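Local atomic coordinates of TRAP dicarboxylate transporter, DctP subunit (Sulfurospirillum deleyianum, PDB entry 4OVS), a protein that binds succinate and probably delivers it, as the periplasmic subunit of a TRAP transporter, for uptake. Residues A[320-323]-A[324-328]. Numbering follows the deposited sequence.
Sequences IGED and LIKKV
Glu322 and Lys326, one helical turn apart, lie side by side and point the same way, and a salt bridge joins their ends, with Glu322 OE2 3.5 Å from Lys326 NZ. The carboxylate also lies against the lysine chain itself, since Glu322 OE2 comes within 3.0 Å of Lys326 CE. The glutamate is extended, whereas Lys326 bends at chi4 (-46°), with its CE and NZ both beside Glu322 OE2. Asp323 acts through its backbone instead: Lys327 N donates to Asp323 O at 3.0 Å from above the carbonyl plane, while Asp323 OD1 stays 6.4 Å from Lys326 NZ. Together with the bond from Lys326 N to Glu322 O, this gives the i to i+4 pattern of an alpha-helix, here helix 317-330 near the C-terminus of a family 7 solute-binding protein, away from the succinate site. Gly321 has phi 117°, where its lack of a CB avoids pressure on Ile320 O. Gly321 O accepts from Ile325 N at 3.1 Å, nearly straight, and weakly from Leu324 N. Leu324, its CG anti to the backbone N (chi1 -176°), sets CB 3.4 Å from Gly321 O and CD2 3.5 Å from Ile320 O, and its side chain also packs on Leu103 and on Val124 of helix 123-134. On the buried side, Ile320 CG2 meets Ile325 CG1 at 4.2 Å; Ile325 also touches Tyr317, on the same helix.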
ATOM      1  N   ILE A 320      -7.790   4.690 -17.349  1.00 46.11           N
ATOM      2  CA  ILE A 320      -8.542   4.237 -16.166  1.00 44.17           C
ATOM      3  C   ILE A 320     -10.036   4.146 -16.450  1.00 49.11           C
ATOM      4  O   ILE A 320     -10.686   3.169 -16.080  1.00 45.73           O
ATOM      5  CB  ILE A 320      -8.359   5.190 -14.954  1.00 43.80           C
ATOM      6  CG1 ILE A 320      -6.881   5.303 -14.574  1.00 43.34           C
ATOM      7  CG2 ILE A 320      -9.189   4.704 -13.760  1.00 44.38           C
ATOM      8  CD1 ILE A 320      -6.629   5.957 -13.199  1.00 46.33           C
ATOM      9  N   GLY A 321     -10.588   5.177 -17.082  1.00 43.82           N
ATOM     10  CA  GLY A 321     -11.997   5.162 -17.436  1.00 45.43           C
ATOM     11  C   GLY A 321     -12.742   6.271 -16.725  1.00 44.69           C
ATOM     12  O   GLY A 321     -12.857   6.272 -15.504  1.00 42.42           O
ATOM     13  N   GLU A 322     -13.240   7.234 -17.480  1.00 43.10           N
ATOM     14  CA  GLU A 322     -13.927   8.345 -16.857  1.00 43.30           C
ATOM     15  C   GLU A 322     -15.069   7.829 -16.014  1.00 42.94           C
ATOM     16  O   GLU A 322     -15.207   8.216 -14.865  1.00 44.57           O
ATOM     17  CB  GLU A 322     -14.465   9.323 -17.869  1.00 45.00           C
ATOM     18  CG  GLU A 322     -15.323  10.390 -17.219  1.00 49.22           C
ATOM     19  CD  GLU A 322     -15.647  11.547 -18.151  1.00 49.94           C
ATOM     20  OE1 GLU A 322     -15.499  11.388 -19.378  1.00 54.93           O
ATOM     21  OE2 GLU A 322     -16.044  12.624 -17.654  1.00 48.26           O
ATOM     22  N   ASP A 323     -15.884   6.943 -16.569  1.00 48.45           N
ATOM     23  CA  ASP A 323     -17.081   6.530 -15.863  1.00 48.40           C
ATOM     24  C   ASP A 323     -16.724   5.680 -14.645  1.00 46.33           C
ATOM     25  O   ASP A 323     -17.517   5.547 -13.715  1.00 42.78           O
ATOM     26  CB  ASP A 323     -18.052   5.816 -16.812  1.00 54.32           C
ATOM     27  CG  ASP A 323     -18.717   6.786 -17.800  1.00 60.87           C
ATOM     28  OD1 ASP A 323     -19.074   7.931 -17.392  1.00 59.65           O
ATOM     29  OD2 ASP A 323     -18.862   6.414 -18.990  1.00 63.95           O
ATOM     30  N   LEU A 324     -15.520   5.125 -14.629  1.00 43.90           N
ATOM     31  CA  LEU A 324     -15.093   4.333 -13.485  1.00 42.87           C
ATOM     32  C   LEU A 324     -14.782   5.318 -12.359  1.00 43.28           C
ATOM     33  O   LEU A 324     -15.230   5.137 -11.231  1.00 42.39           O
ATOM     34  CB  LEU A 324     -13.904   3.452 -13.861  1.00 43.29           C
ATOM     35  CG  LEU A 324     -13.324   2.454 -12.855  1.00 47.28           C
ATOM     36  CD1 LEU A 324     -14.403   1.699 -12.105  1.00 41.52           C
ATOM     37  CD2 LEU A 324     -12.420   1.461 -13.580  1.00 51.37           C
ATOM     38  N   ILE A 325     -14.062   6.388 -12.678  1.00 44.74           N
ATOM     39  CA  ILE A 325     -13.718   7.413 -11.673  1.00 40.12           C
ATOM     40  C   ILE A 325     -15.008   8.021 -11.103  1.00 44.70           C
ATOM     41  O   ILE A 325     -15.096   8.314  -9.925  1.00 45.92           O
ATOM     42  CB  ILE A 325     -12.886   8.568 -12.293  1.00 42.70           C
ATOM     43  CG1 ILE A 325     -11.477   8.110 -12.665  1.00 41.66           C
ATOM     44  CG2 ILE A 325     -12.756   9.714 -11.320  1.00 40.89           C
ATOM     45  CD1 ILE A 325     -10.741   9.094 -13.559  1.00 42.63           C
ATOM     46  N   LYS A 326     -16.017   8.192 -11.956  1.00 45.16           N
ATOM     47  CA  LYS A 326     -17.283   8.801 -11.535  1.00 48.61           C
ATOM     48  C   LYS A 326     -18.098   7.879 -10.639  1.00 45.34           C
ATOM     49  O   LYS A 326     -18.724   8.330  -9.683  1.00 43.37           O
ATOM     50  CB  LYS A 326     -18.118   9.256 -12.752  1.00 49.82           C
ATOM     51  CG  LYS A 326     -17.693  10.623 -13.295  1.00 52.15           C
ATOM     52  CD  LYS A 326     -18.528  11.095 -14.486  1.00 57.66           C
ATOM     53  CE  LYS A 326     -17.792  12.196 -15.271  1.00 61.05           C
ATOM     54  NZ  LYS A 326     -17.189  13.285 -14.404  1.00 61.32           N
ATOM     55  N   LYS A 327     -18.082   6.589 -10.944  1.00 43.07           N
ATOM     56  CA  LYS A 327     -18.700   5.601 -10.074  1.00 43.02           C
ATOM     57  C   LYS A 327     -18.141   5.698  -8.665  1.00 41.71           C
ATOM     58  O   LYS A 327     -18.892   5.673  -7.697  1.00 39.13           O
ATOM     59  CB  LYS A 327     -18.432   4.199 -10.596  1.00 49.07           C
ATOM     60  CG  LYS A 327     -19.690   3.366 -10.789  1.00 51.31           C
ATOM     61  CD  LYS A 327     -19.377   1.946 -11.247  1.00 47.86           C
ATOM     62  CE  LYS A 327     -18.862   1.926 -12.665  1.00 55.95           C
ATOM     63  NZ  LYS A 327     -19.653   0.968 -13.523  1.00 57.80           N
ATOM     64  N   VAL A 328     -16.815   5.782  -8.555  1.00 40.91           N
ATOM     65  CA  VAL A 328     -16.187   5.927  -7.245  1.00 39.59           C
ATOM     66  C   VAL A 328     -16.625   7.213  -6.592  1.00 38.59           C
ATOM     67  O   VAL A 328     -16.979   7.216  -5.426  1.00 38.22           O
ATOM     68  CB  VAL A 328     -14.668   5.937  -7.300  1.00 39.43           C
ATOM     69  CG1 VAL A 328     -14.122   6.263  -5.912  1.00 38.87           C
ATOM     70  CG2 VAL A 328     -14.153   4.594  -7.755  1.00 37.29           C
TER